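Local atomic coordinates of chromosome-partitioning protein Spo0J (Thermus thermophilus HB27, PDB entry 1VZ0), a protein that binds the centromere-like DNA site parS, stimulates the ATPase activity of Soj and is probably involved in chromosome partitioning. Residues C[48-53]-C[81-86]; C[62-67]-C[97-102]; C[108-113]-C[128-133]; C[117-122]-C[167-172]; C[157-162]-C[180-185]. All coordinates share one frame; numbering follows the deposited sequence.

Interaction 1 (C[48-53]-C[81-86])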
# COMPACT_ATOMS: atom_id res chain seq x y z
N LYS C 48 1.16 6.01 16.11
CA LYS C 48 1.52 6.51 17.43
C LYS C 48 2.09 7.93 17.36
O LYS C 48 1.78 8.77 18.20
CB LYS C 48 2.53 5.58 18.10
CG LYS C 48 3.28 6.19 19.28
CD LYS C 48 4.24 5.18 19.89
CE LYS C 48 5.30 5.87 20.74
NZ LYS C 48 4.72 6.71 21.82
N GLU C 49 2.93 8.18 16.36
CA GLU C 49 3.52 9.50 16.21
C GLU C 49 2.45 10.55 15.89
O GLU C 49 2.56 11.70 16.32
CB GLU C 49 4.61 9.46 15.12
CG GLU C 49 5.77 8.54 15.49
CD GLU C 49 6.80 8.35 14.38
OE1 GLU C 49 7.67 7.46 14.55
OE2 GLU C 49 6.76 9.06 13.36
N LEU C 50 1.41 10.14 15.17
CA LEU C 50 0.32 11.05 14.82
C LEU C 50 -0.50 11.31 16.08
O LEU C 50 -0.93 12.43 16.32
CB LEU C 50 -0.60 10.43 13.75
CG LEU C 50 -1.27 11.38 12.75
CD1 LEU C 50 -2.58 10.75 12.30
CD2 LEU C 50 -1.54 12.74 13.37
N ALA C 51 -0.70 10.27 16.87
CA ALA C 51 -1.46 10.37 18.11
C ALA C 51 -0.78 11.28 19.12
O ALA C 51 -1.43 12.11 19.75
CB ALA C 51 -1.66 8.99 18.71
N ASP C 52 0.53 11.11 19.29
CA ASP C 52 1.30 11.92 20.24
C ASP C 52 1.19 13.40 19.91
O ASP C 52 1.05 14.23 20.80
CB ASP C 52 2.78 11.51 20.22
CG ASP C 52 3.02 10.13 20.80
OD1 ASP C 52 4.03 9.50 20.43
OD2 ASP C 52 2.20 9.67 21.64
N SER C 53 1.24 13.72 18.62
CA SER C 53 1.17 15.10 18.17
C SER C 53 -0.20 15.73 18.40
O SER C 53 -0.28 16.92 18.72
CB SER C 53 1.53 15.18 16.69
OG SER C 53 1.45 16.52 16.23
N TYR C 81 -8.96 9.27 12.93
CA TYR C 81 -9.91 8.82 13.94
C TYR C 81 -9.26 7.96 15.03
O TYR C 81 -9.45 8.21 16.22
CB TYR C 81 -11.03 8.03 13.25
CG TYR C 81 -11.97 7.27 14.17
CD1 TYR C 81 -12.94 7.94 14.92
CD2 TYR C 81 -11.91 5.88 14.25
CE1 TYR C 81 -13.83 7.23 15.74
CE2 TYR C 81 -12.78 5.17 15.06
CZ TYR C 81 -13.74 5.85 15.80
OH TYR C 81 -14.64 5.15 16.58
N ARG C 82 -8.48 6.97 14.61
CA ARG C 82 -7.83 6.09 15.57
C ARG C 82 -6.72 6.76 16.35
O ARG C 82 -6.44 6.38 17.49
CB ARG C 82 -7.32 4.84 14.85
CG ARG C 82 -8.46 4.08 14.21
CD ARG C 82 -8.12 2.66 13.85
NE ARG C 82 -9.32 2.00 13.34
CZ ARG C 82 -10.39 1.68 14.07
NH1 ARG C 82 -11.42 1.09 13.50
NH2 ARG C 82 -10.41 1.93 15.37
N ALA C 83 -6.08 7.76 15.76
CA ALA C 83 -5.02 8.47 16.46
C ALA C 83 -5.66 9.35 17.53
O ALA C 83 -5.09 9.54 18.60
CB ALA C 83 -4.22 9.33 15.48
N ALA C 84 -6.85 9.86 17.24
CA ALA C 84 -7.56 10.71 18.20
C ALA C 84 -7.93 9.88 19.42
O ALA C 84 -7.90 10.38 20.55
CB ALA C 84 -8.81 11.28 17.56
N LEU C 85 -8.27 8.62 19.18
CA LEU C 85 -8.61 7.72 20.27
C LEU C 85 -7.37 7.48 21.13
O LEU C 85 -7.41 7.62 22.35
CB LEU C 85 -9.14 6.39 19.72
CG LEU C 85 -10.57 6.42 19.18
CD1 LEU C 85 -10.90 5.13 18.47
CD2 LEU C 85 -11.53 6.65 20.33
N MET C 86 -6.26 7.12 20.48
CA MET C 86 -5.00 6.89 21.18
C MET C 86 -4.59 8.13 21.98
O MET C 86 -4.10 8.01 23.11
CB MET C 86 -3.88 6.54 20.19
CG MET C 86 -3.69 5.06 19.93
SD MET C 86 -2.16 4.74 19.03
CE MET C 86 -0.97 5.27 20.23
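Apolar contacts carry this crossing of two helices, and the smallest side chains lie at its middle. The CB of Ala51 points toward the 81-86 helix, where it meets the Ala83 CB at 4.1 Å and, closer still, the Ala83 O at 3.5 Å, so the methyl rests against backbone as much as side chain. One turn along, the Met86 CB comes to 3.6 Å from the same Ala51 CB. Leu50 flanks this alanine pair: its CD1 branch reaches the Ala83 CB at 3.8 Å. Met86 bends at its last torsion (chi3 65°), which folds the CE methyl over the start of the 48-53 segment, 3.9 Å from the Lys48 CA. Alanines on both sides let the local axes of the two segments approach to 7.9 Å, close for two helices, at a crossing angle of -60°. The pair belongs to the ParB N-terminal domain, where the long helix 38-57 lies across helix 78-86; Leu47 and Ile54 of the long helix also touch Ala83. The polar interactions stay within the long helix, at its exposed side. Lys48 leads its chain away from Met86, with CG anti to the backbone N (chi1 163°), and its NZ forms a salt bridge with the Asp52 OD1 (3.2 Å), which accepts with its syn lone pair; the Asp52 OD2 pairs with Arg55. Contacts with the second subunit border both helices: the Tyr81 OH bonds to the Ile31 O of that subunit, and Leu50 packs on its Glu166.

Interaction 2 (C[62-67]-C[97-102])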
# COMPACT_ATOMS: atom_id res chain seq x y z
N PRO C 62 -10.54 17.98 9.80
CA PRO C 62 -11.83 17.37 10.13
C PRO C 62 -11.99 15.92 9.73
O PRO C 62 -11.42 15.47 8.74
CB PRO C 62 -12.83 18.26 9.39
CG PRO C 62 -12.14 19.57 9.33
CD PRO C 62 -10.73 19.18 8.98
N LEU C 63 -12.76 15.18 10.52
CA LEU C 63 -13.07 13.79 10.22
C LEU C 63 -14.34 13.94 9.39
O LEU C 63 -14.98 14.98 9.42
CB LEU C 63 -13.40 13.00 11.48
CG LEU C 63 -12.31 12.75 12.51
CD1 LEU C 63 -12.90 11.97 13.69
CD2 LEU C 63 -11.17 11.97 11.87
N LEU C 64 -14.71 12.91 8.64
CA LEU C 64 -15.92 12.99 7.86
C LEU C 64 -16.84 11.91 8.42
O LEU C 64 -16.47 10.74 8.47
CB LEU C 64 -15.63 12.73 6.38
CG LEU C 64 -16.68 13.24 5.38
CD1 LEU C 64 -16.25 12.89 3.97
CD2 LEU C 64 -18.04 12.64 5.68
N VAL C 65 -18.02 12.32 8.86
CA VAL C 65 -18.96 11.37 9.44
C VAL C 65 -20.38 11.50 8.89
O VAL C 65 -20.70 12.45 8.17
CB VAL C 65 -19.03 11.56 10.97
CG1 VAL C 65 -17.63 11.47 11.55
CG2 VAL C 65 -19.65 12.91 11.31
N ARG C 66 -21.21 10.52 9.23
CA ARG C 66 -22.61 10.54 8.83
C ARG C 66 -23.43 10.16 10.05
O ARG C 66 -22.95 9.46 10.95
CB ARG C 66 -22.88 9.54 7.69
CG ARG C 66 -22.83 8.07 8.09
CD ARG C 66 -23.37 7.21 6.94
NE ARG C 66 -23.44 5.80 7.29
CZ ARG C 66 -24.20 4.92 6.65
NH1 ARG C 66 -24.21 3.65 7.03
NH2 ARG C 66 -24.97 5.31 5.63
N PRO C 67 -24.68 10.65 10.12
CA PRO C 67 -25.56 10.35 11.25
C PRO C 67 -25.90 8.87 11.36
O PRO C 67 -26.19 8.21 10.35
CB PRO C 67 -26.79 11.20 10.96
CG PRO C 67 -26.23 12.37 10.20
CD PRO C 67 -25.27 11.68 9.25
N LYS C 97 -22.62 14.62 7.40
CA LYS C 97 -23.27 14.63 6.09
C LYS C 97 -24.18 13.42 5.95
O LYS C 97 -23.77 12.30 6.26
CB LYS C 97 -22.24 14.60 4.97
CG LYS C 97 -21.59 15.94 4.68
CD LYS C 97 -20.85 15.90 3.36
CE LYS C 97 -20.35 17.28 2.96
NZ LYS C 97 -19.71 17.27 1.62
N ASP C 98 -25.41 13.64 5.50
CA ASP C 98 -26.37 12.55 5.31
C ASP C 98 -25.96 11.78 4.08
O ASP C 98 -26.07 12.28 2.96
CB ASP C 98 -27.79 13.09 5.12
CG ASP C 98 -28.39 13.62 6.41
OD1 ASP C 98 -29.55 14.07 6.37
OD2 ASP C 98 -27.70 13.58 7.45
N LEU C 99 -25.48 10.55 4.28
CA LEU C 99 -25.02 9.71 3.19
C LEU C 99 -25.65 8.33 3.26
O LEU C 99 -25.71 7.72 4.33
CB LEU C 99 -23.50 9.56 3.26
CG LEU C 99 -22.63 10.82 3.25
CD1 LEU C 99 -21.19 10.45 3.56
CD2 LEU C 99 -22.73 11.50 1.89
N THR C 100 -26.11 7.83 2.12
CA THR C 100 -26.70 6.50 2.08
C THR C 100 -25.54 5.50 2.13
O THR C 100 -24.38 5.87 1.89
CB THR C 100 -27.51 6.25 0.78
OG1 THR C 100 -26.63 6.25 -0.35
CG2 THR C 100 -28.56 7.35 0.60
N ASP C 101 -25.84 4.25 2.45
CA ASP C 101 -24.80 3.23 2.52
C ASP C 101 -23.98 3.24 1.24
O ASP C 101 -22.75 3.19 1.26
CB ASP C 101 -25.43 1.86 2.73
CG ASP C 101 -26.12 1.74 4.07
OD1 ASP C 101 -26.68 0.66 4.37
OD2 ASP C 101 -26.12 2.73 4.83
N ARG C 102 -24.68 3.32 0.12
CA ARG C 102 -24.07 3.33 -1.19
C ARG C 102 -23.08 4.48 -1.38
O ARG C 102 -21.99 4.28 -1.93
CB ARG C 102 -25.19 3.36 -2.23
CG ARG C 102 -24.74 3.43 -3.67
CD ARG C 102 -25.96 3.44 -4.57
NE ARG C 102 -25.68 4.06 -5.86
CZ ARG C 102 -24.75 3.63 -6.70
NH1 ARG C 102 -24.03 2.56 -6.38
NH2 ARG C 102 -24.54 4.26 -7.85
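Arg66 fills the tight part of this contact. Its CG takes the crowded position between backbone N and carbonyl carbon, and from there the chain runs extended to NE alongside residues 97-101, which follow strand 91-96. At its tip NH2 donates to two acceptors, the Leu99 O at 2.8 Å and the Asp101 OD2 at 2.9 Å, while NH1 adds a bond to that OD2. This end-on grip places both nitrogens on one oxygen: NH2 meets the anti lone pair, whereas NH1 arrives from above the carboxylate plane, which is turned 64° from the guanidinium. These three bonds lie near the guanidinium plane and, with a salt bridge from NE to Glu73 on strand 71-76, hold the group against rotation. In the ParB N-terminal domain strand 63-68 is the central strand of a three-stranded mixed sheet, and its parallel pairing with strand 91-96 is prolonged here by Lys97 N, which donates to the Val65 O (3.0 Å) in the carbonyl plane. Thr100 then caps helix 101-114 with its side chain. Elsewhere contacts are fewer and scattered. Leu64 CD2 and Leu99 CD1 touch only loosely, at 4.4 Å. On the solvent side, exposed Pro67 makes one close approach, its CG 3.3 Å from the Asp98 OD2, the side chains crossing at about a right angle, and Lys97 stretches its chain away from the strand.

Interaction 3 (C[108-113]-C[128-133])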
# COMPACT_ATOMS: atom_id res chain seq x y z
N ALA C 108 -15.63 5.69 0.39
CA ALA C 108 -14.53 4.88 0.90
C ALA C 108 -13.63 4.42 -0.24
O ALA C 108 -12.40 4.46 -0.13
CB ALA C 108 -15.06 3.68 1.66
N LEU C 109 -14.24 3.99 -1.34
CA LEU C 109 -13.47 3.55 -2.48
C LEU C 109 -12.68 4.71 -3.08
O LEU C 109 -11.50 4.57 -3.39
CB LEU C 109 -14.39 2.93 -3.54
CG LEU C 109 -15.02 1.60 -3.12
CD1 LEU C 109 -16.16 1.26 -4.08
CD2 LEU C 109 -13.96 0.50 -3.10
N VAL C 110 -13.33 5.86 -3.22
CA VAL C 110 -12.68 7.03 -3.80
C VAL C 110 -11.51 7.56 -2.97
O VAL C 110 -10.45 7.89 -3.53
CB VAL C 110 -13.71 8.18 -4.05
CG1 VAL C 110 -12.99 9.47 -4.43
CG2 VAL C 110 -14.66 7.77 -5.18
N GLU C 111 -11.66 7.65 -1.65
CA GLU C 111 -10.55 8.17 -0.83
C GLU C 111 -9.38 7.19 -0.89
O GLU C 111 -8.22 7.57 -0.82
CB GLU C 111 -10.97 8.40 0.62
CG GLU C 111 -11.18 7.15 1.45
CD GLU C 111 -11.14 7.41 2.96
OE1 GLU C 111 -11.71 6.59 3.71
OE2 GLU C 111 -10.54 8.42 3.39
N ASN C 112 -9.71 5.92 -1.02
CA ASN C 112 -8.69 4.90 -1.10
C ASN C 112 -7.92 5.05 -2.42
O ASN C 112 -6.69 4.96 -2.45
CB ASN C 112 -9.36 3.54 -1.03
CG ASN C 112 -8.47 2.48 -0.46
OD1 ASN C 112 -7.56 1.99 -1.12
ND2 ASN C 112 -8.70 2.14 0.80
N LEU C 113 -8.65 5.30 -3.51
CA LEU C 113 -8.04 5.46 -4.82
C LEU C 113 -7.16 6.71 -4.95
O LEU C 113 -6.45 6.86 -5.94
CB LEU C 113 -9.12 5.47 -5.90
CG LEU C 113 -9.76 4.11 -6.19
CD1 LEU C 113 -11.10 4.27 -6.90
CD2 LEU C 113 -8.80 3.27 -7.02
N GLN C 128 -13.29 -1.15 -10.67
CA GLN C 128 -14.27 -2.20 -10.91
C GLN C 128 -15.40 -2.19 -9.87
O GLN C 128 -16.56 -2.44 -10.21
CB GLN C 128 -13.61 -3.57 -10.92
CG GLN C 128 -14.59 -4.67 -11.28
CD GLN C 128 -13.98 -6.05 -11.17
OE1 GLN C 128 -13.57 -6.48 -10.09
NE2 GLN C 128 -13.92 -6.75 -12.30
N ALA C 129 -15.05 -1.91 -8.62
CA ALA C 129 -16.05 -1.87 -7.57
C ALA C 129 -17.01 -0.71 -7.82
O ALA C 129 -18.22 -0.83 -7.61
CB ALA C 129 -15.38 -1.72 -6.20
N LEU C 130 -16.48 0.43 -8.27
CA LEU C 130 -17.31 1.59 -8.54
C LEU C 130 -18.27 1.30 -9.69
O LEU C 130 -19.42 1.74 -9.67
CB LEU C 130 -16.44 2.81 -8.85
CG LEU C 130 -15.72 3.43 -7.64
CD1 LEU C 130 -14.73 4.50 -8.07
CD2 LEU C 130 -16.77 4.01 -6.70
N LEU C 131 -17.79 0.55 -10.69
CA LEU C 131 -18.62 0.18 -11.83
C LEU C 131 -19.75 -0.72 -11.37
O LEU C 131 -20.90 -0.57 -11.81
CB LEU C 131 -17.79 -0.57 -12.89
CG LEU C 131 -16.71 0.16 -13.67
CD1 LEU C 131 -16.09 -0.80 -14.67
CD2 LEU C 131 -17.31 1.36 -14.38
N GLU C 132 -19.43 -1.68 -10.51
CA GLU C 132 -20.42 -2.62 -10.00
C GLU C 132 -21.50 -1.91 -9.21
O GLU C 132 -22.59 -2.44 -9.01
CB GLU C 132 -19.74 -3.68 -9.13
CG GLU C 132 -18.94 -4.69 -9.92
CD GLU C 132 -18.10 -5.58 -9.05
OE1 GLU C 132 -17.49 -6.53 -9.59
OE2 GLU C 132 -18.03 -5.33 -7.82
N MET C 133 -21.19 -0.71 -8.75
CA MET C 133 -22.14 0.07 -7.99
C MET C 133 -23.00 0.92 -8.92
O MET C 133 -23.86 1.67 -8.46
CB MET C 133 -21.40 0.94 -6.98
CG MET C 133 -20.96 0.17 -5.76
SD MET C 133 -20.04 1.16 -4.61
CE MET C 133 -21.16 2.57 -4.39
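Two nearly antiparallel helices, 101-114 of the ParB N-terminal domain and 120-132 of the helix-turn-helix domain, meet here through leucines, their local axes 159° apart. Leu109 stands at the centre. Its CD1 touches three residues: the Ala129 CB at 3.7 Å, the Leu130 CD2 at 3.8 Å and the Met133 SD at 3.9 Å. Leu109 and Leu130 slide past each other in opposite directions, so that the Leu130 CD2 also lies beside the Leu109 CB. The other branch of Leu130 turns to Leu113. Replacing Leu130 by an alanine would probably loosen the joint, since both methyl branches that reach Leu109 and Leu113 would be lost. The local axes, 10.6 Å apart, are bridged by these long side chains rather than by backbone contact. In the next shell Val140 of helix 137-144, within the helix-turn-helix motif, packs on Leu130, and Val144 on Leu113. Met133 is set against Leu105 and Glu106 one turn back on helix 101-114. On the second subunit, Pro38 touches Leu109 and Phe42 touches Ala129. Leu113 and Leu130 reach toward each other tip to tip, CD1 to CD1, at 3.8 Å.

Interaction 4 (C[117-122]-C[167-172])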
# COMPACT_ATOMS: atom_id res chain seq x y z
N ASP C 117 -0.61 5.25 -1.72
CA ASP C 117 -0.51 3.82 -1.42
C ASP C 117 -0.88 2.87 -2.55
O ASP C 117 -0.42 1.74 -2.58
CB ASP C 117 -1.44 3.51 -0.24
CG ASP C 117 -0.71 3.35 1.03
OD1 ASP C 117 -1.37 3.19 2.07
OD2 ASP C 117 0.54 3.38 1.00
N LEU C 118 -1.73 3.33 -3.46
CA LEU C 118 -2.25 2.54 -4.57
C LEU C 118 -1.31 1.78 -5.52
O LEU C 118 -0.49 2.38 -6.18
CB LEU C 118 -3.15 3.42 -5.44
CG LEU C 118 -4.65 3.12 -5.57
CD1 LEU C 118 -5.17 3.80 -6.82
CD2 LEU C 118 -4.89 1.64 -5.66
N SER C 119 -1.46 0.46 -5.59
CA SER C 119 -0.68 -0.32 -6.55
C SER C 119 -1.60 -0.30 -7.77
O SER C 119 -2.80 -0.07 -7.62
CB SER C 119 -0.49 -1.76 -6.08
OG SER C 119 -1.67 -2.52 -6.25
N PRO C 120 -1.07 -0.52 -8.98
CA PRO C 120 -2.02 -0.48 -10.10
C PRO C 120 -3.09 -1.57 -10.05
O PRO C 120 -4.15 -1.42 -10.67
CB PRO C 120 -1.11 -0.57 -11.33
CG PRO C 120 0.12 -1.25 -10.82
CD PRO C 120 0.32 -0.65 -9.46
N VAL C 121 -2.85 -2.64 -9.31
CA VAL C 121 -3.84 -3.71 -9.22
C VAL C 121 -5.01 -3.26 -8.33
O VAL C 121 -6.18 -3.47 -8.66
CB VAL C 121 -3.23 -5.01 -8.64
CG1 VAL C 121 -4.30 -6.10 -8.56
CG2 VAL C 121 -2.08 -5.48 -9.51
N GLU C 122 -4.68 -2.65 -7.20
CA GLU C 122 -5.69 -2.16 -6.29
C GLU C 122 -6.47 -1.05 -6.98
O GLU C 122 -7.67 -0.90 -6.79
CB GLU C 122 -5.06 -1.59 -5.03
CG GLU C 122 -4.24 -2.59 -4.24
CD GLU C 122 -3.71 -1.98 -2.97
OE1 GLU C 122 -4.49 -1.81 -2.01
OE2 GLU C 122 -2.50 -1.64 -2.93
N ALA C 167 2.84 -10.74 -8.93
CA ALA C 167 4.18 -10.38 -9.36
C ALA C 167 4.24 -8.88 -9.61
O ALA C 167 5.28 -8.23 -9.41
CB ALA C 167 4.53 -11.14 -10.62
N LEU C 168 3.11 -8.32 -10.03
CA LEU C 168 3.02 -6.90 -10.30
C LEU C 168 3.07 -6.15 -8.98
O LEU C 168 3.80 -5.18 -8.83
CB LEU C 168 1.71 -6.57 -11.03
CG LEU C 168 1.77 -5.40 -12.01
CD1 LEU C 168 0.36 -5.04 -12.42
CD2 LEU C 168 2.46 -4.20 -11.39
N GLU C 169 2.27 -6.60 -8.02
CA GLU C 169 2.25 -5.98 -6.71
C GLU C 169 3.61 -6.10 -6.00
O GLU C 169 4.01 -5.19 -5.27
CB GLU C 169 1.16 -6.62 -5.85
CG GLU C 169 -0.18 -6.68 -6.55
CD GLU C 169 -1.31 -6.16 -5.70
OE1 GLU C 169 -1.30 -4.96 -5.39
OE2 GLU C 169 -2.19 -6.96 -5.34
N ARG C 170 4.32 -7.20 -6.21
CA ARG C 170 5.63 -7.38 -5.60
C ARG C 170 6.68 -6.53 -6.30
O ARG C 170 7.80 -6.39 -5.81
CB ARG C 170 6.09 -8.84 -5.66
CG ARG C 170 5.37 -9.77 -4.69
CD ARG C 170 6.17 -11.05 -4.48
NE ARG C 170 6.40 -11.75 -5.74
CZ ARG C 170 5.54 -12.60 -6.29
NH1 ARG C 170 5.82 -13.19 -7.44
NH2 ARG C 170 4.39 -12.86 -5.68
N GLY C 171 6.31 -5.95 -7.44
CA GLY C 171 7.26 -5.14 -8.18
C GLY C 171 8.26 -5.99 -8.96
O GLY C 171 9.27 -5.47 -9.40
N GLU C 172 7.97 -7.28 -9.12
CA GLU C 172 8.84 -8.17 -9.88
C GLU C 172 8.69 -7.91 -11.39
O GLU C 172 9.58 -8.22 -12.16
CB GLU C 172 8.54 -9.63 -9.55
CG GLU C 172 8.97 -10.04 -8.16
CD GLU C 172 8.55 -11.45 -7.78
OE1 GLU C 172 8.83 -11.87 -6.64
OE2 GLU C 172 7.94 -12.13 -8.63
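The guanidinium of Arg170 has the Ala167 CA over one face, 3.8 Å above the plane and offset toward the rim, and the Glu172 carboxylate at its edge. NE and NH1 grip that carboxylate side-on, one oxygen each, and both oxygens are met from above the carboxylate plane. The bridge spans Gly171, whose positive phi closes helix 162-169 in a Schellman motif. Across the contact the flat group that matters is the carboxylate of Glu169. Its chain bends at chi2 (-131°) and so carries the head over to the start of helix 120-132, where Ser119 OG donates to the Glu169 OE1 at 2.6 Å, from 33° out of the carboxylate plane. Val121 crosses this side chain at about a right angle, CB 3.7 Å from the Glu169 CD. Beside it lies the apolar half: Leu168 CD2 meets the Pro120 CG at 3.8 Å, and Leu168 CD1 lies equally far from the Val121 CG2. Ser119 is the N-cap of the helix, and its OG accepts a nearly straight bond from Glu122 N (3.2 Å) and a weak one from Val121 N. A third carboxylate, that of Glu122, turns 53° from that of Glu169 and has its salt bridge with Arg39 of the second subunit. One hydroxyl thus accepts from a helix N-terminus and donates to a buried acid. The helix end would probably polarise it and stabilise the charge on Glu169; the nearby Glu122 OE2 (4.3 Å from the Glu169 OE1) would probably oppose this, though less so because Arg39 balances Glu122.

Interaction 5 (C[157-162]-C[180-185])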
# COMPACT_ATOMS: atom_id res chain seq x y z
N LEU C 157 -6.25 -5.12 -16.46
CA LEU C 157 -5.34 -5.91 -15.64
C LEU C 157 -6.06 -7.05 -14.93
O LEU C 157 -5.48 -8.11 -14.71
CB LEU C 157 -4.64 -5.04 -14.58
CG LEU C 157 -3.68 -3.97 -15.09
CD1 LEU C 157 -3.29 -3.07 -13.93
CD2 LEU C 157 -2.46 -4.63 -15.71
N LEU C 158 -7.33 -6.83 -14.59
CA LEU C 158 -8.10 -7.84 -13.88
C LEU C 158 -8.36 -9.15 -14.63
O LEU C 158 -8.91 -10.08 -14.06
CB LEU C 158 -9.42 -7.25 -13.39
CG LEU C 158 -9.22 -6.10 -12.39
CD1 LEU C 158 -10.56 -5.61 -11.91
CD2 LEU C 158 -8.36 -6.57 -11.22
N GLN C 159 -7.99 -9.23 -15.90
CA GLN C 159 -8.20 -10.49 -16.59
C GLN C 159 -6.93 -11.32 -16.58
O GLN C 159 -6.86 -12.38 -17.18
CB GLN C 159 -8.71 -10.26 -18.01
CG GLN C 159 -7.98 -9.24 -18.82
CD GLN C 159 -8.78 -8.80 -20.03
OE1 GLN C 159 -9.88 -8.26 -19.89
NE2 GLN C 159 -8.25 -9.04 -21.23
N LEU C 160 -5.91 -10.83 -15.87
CA LEU C 160 -4.65 -11.55 -15.77
C LEU C 160 -4.75 -12.60 -14.66
O LEU C 160 -5.54 -12.46 -13.73
CB LEU C 160 -3.49 -10.58 -15.46
CG LEU C 160 -2.94 -9.67 -16.58
CD1 LEU C 160 -1.87 -8.73 -16.02
CD2 LEU C 160 -2.34 -10.52 -17.70
N PRO C 161 -3.99 -13.68 -14.77
CA PRO C 161 -4.07 -14.70 -13.71
C PRO C 161 -3.54 -14.13 -12.39
O PRO C 161 -2.66 -13.26 -12.38
CB PRO C 161 -3.21 -15.83 -14.26
CG PRO C 161 -2.25 -15.13 -15.19
CD PRO C 161 -3.11 -14.10 -15.87
N PRO C 162 -4.08 -14.59 -11.25
CA PRO C 162 -3.66 -14.13 -9.92
C PRO C 162 -2.14 -14.01 -9.72
O PRO C 162 -1.66 -12.99 -9.23
CB PRO C 162 -4.29 -15.17 -8.98
CG PRO C 162 -5.57 -15.52 -9.71
CD PRO C 162 -5.11 -15.64 -11.15
N ALA C 180 1.82 -6.66 -21.82
CA ALA C 180 2.34 -7.58 -22.82
C ALA C 180 1.71 -8.96 -22.61
O ALA C 180 1.34 -9.64 -23.57
CB ALA C 180 3.88 -7.68 -22.74
N LEU C 181 1.58 -9.38 -21.35
CA LEU C 181 0.98 -10.67 -21.04
C LEU C 181 -0.48 -10.72 -21.48
O LEU C 181 -0.98 -11.78 -21.81
CB LEU C 181 1.09 -10.99 -19.53
CG LEU C 181 2.51 -11.25 -18.99
CD1 LEU C 181 2.46 -11.44 -17.48
CD2 LEU C 181 3.12 -12.48 -19.66
N LEU C 182 -1.15 -9.57 -21.47
CA LEU C 182 -2.55 -9.50 -21.89
C LEU C 182 -2.68 -9.73 -23.38
O LEU C 182 -3.77 -10.03 -23.85
CB LEU C 182 -3.18 -8.13 -21.55
CG LEU C 182 -3.57 -7.92 -20.08
CD1 LEU C 182 -4.08 -6.50 -19.88
CD2 LEU C 182 -4.65 -8.94 -19.68
N MET C 183 -1.59 -9.57 -24.12
CA MET C 183 -1.62 -9.78 -25.57
C MET C 183 -1.44 -11.26 -25.88
O MET C 183 -1.70 -11.70 -27.00
CB MET C 183 -0.53 -8.93 -26.27
CG MET C 183 -0.74 -7.41 -26.09
SD MET C 183 0.15 -6.30 -27.23
CE MET C 183 1.80 -7.06 -27.13
N LEU C 184 -0.99 -12.04 -24.91
CA LEU C 184 -0.82 -13.47 -25.12
C LEU C 184 -2.17 -14.13 -24.88
O LEU C 184 -3.00 -13.57 -24.18
CB LEU C 184 0.20 -14.06 -24.14
CG LEU C 184 1.66 -13.62 -24.23
CD1 LEU C 184 2.47 -14.32 -23.14
CD2 LEU C 184 2.21 -13.96 -25.61
N GLU C 185 -2.39 -15.29 -25.48
CA GLU C 185 -3.65 -16.01 -25.28
C GLU C 185 -3.68 -16.42 -23.80
O GLU C 185 -2.65 -16.74 -23.22
CB GLU C 185 -3.74 -17.25 -26.18
CG GLU C 185 -3.93 -16.94 -27.65
CD GLU C 185 -5.22 -16.17 -27.92
OE1 GLU C 185 -5.18 -15.15 -28.63
OE2 GLU C 185 -6.28 -16.59 -27.42
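Leu182, near the end of helix 175-183, reaches across to the 157-162 linker and carries the largest share of the contact. At CB the chain is directed with CG anti to the carbonyl carbon (chi1 -77°), which brings the fork up to Leu160. CG lies 3.7 Å from the Leu160 CD2. Beyond it the two branches divide. CD1 goes toward the start of the linker, 4.3 Å from the Leu157 N. CD2 is wedged between two residues: the Leu160 CD2 at 3.4 Å, tighter than usual van der Waals contact, and the Gln159 CG at 3.5 Å. Leu160 and Gln159 each cross Leu182 at about a right angle, and the Gln159 chain, its CG in the crowded position (chi1 47°), passes over that branch so that NE2 also comes near it. Leu160 CD2 has a second neighbour in the Leu181 CB at 3.9 Å, so this one methyl lies against two successive residues of the helix. An alanine in place of Leu160 would probably weaken the seating of the linker on the helix, because the methyl that touches both Leu181 and Leu182 would be gone. Leu181 continues inward to Leu193 and Ile196 of helix 189-199, while Ala178 of helix 175-183 touches Leu157 and Leu160. Such leucine packing belongs to the all-helical ParB DNA-binding domain, where the linker leaving the second helix of the helix-turn-helix motif is seated against a later helix.

Interactions 1 and 2 lie in the ParB N-terminal domain and touch through Tyr81 and Leu63, their centres 22 Å apart. Helix 101-114 links interaction 2 to interaction 3, about 16 Å away centre to centre, and helix 120-132 leads on to interaction 4 at about 17 Å. Interactions 4 and 5 are the closest pair, about 14 Å between centres, while 1 and 5 stand 42 Å apart. In the chain the inferred DNA-binding helix-turn-helix, residues 137-156, falls between the last segment of interaction 3 and the first of interaction 5. Interactions 1 to 4 all touch the second subunit. Bound metals lie nearby: magnesium about 5 Å from the Leu99 side chain, cobalt about 6 Å from that of Pro120.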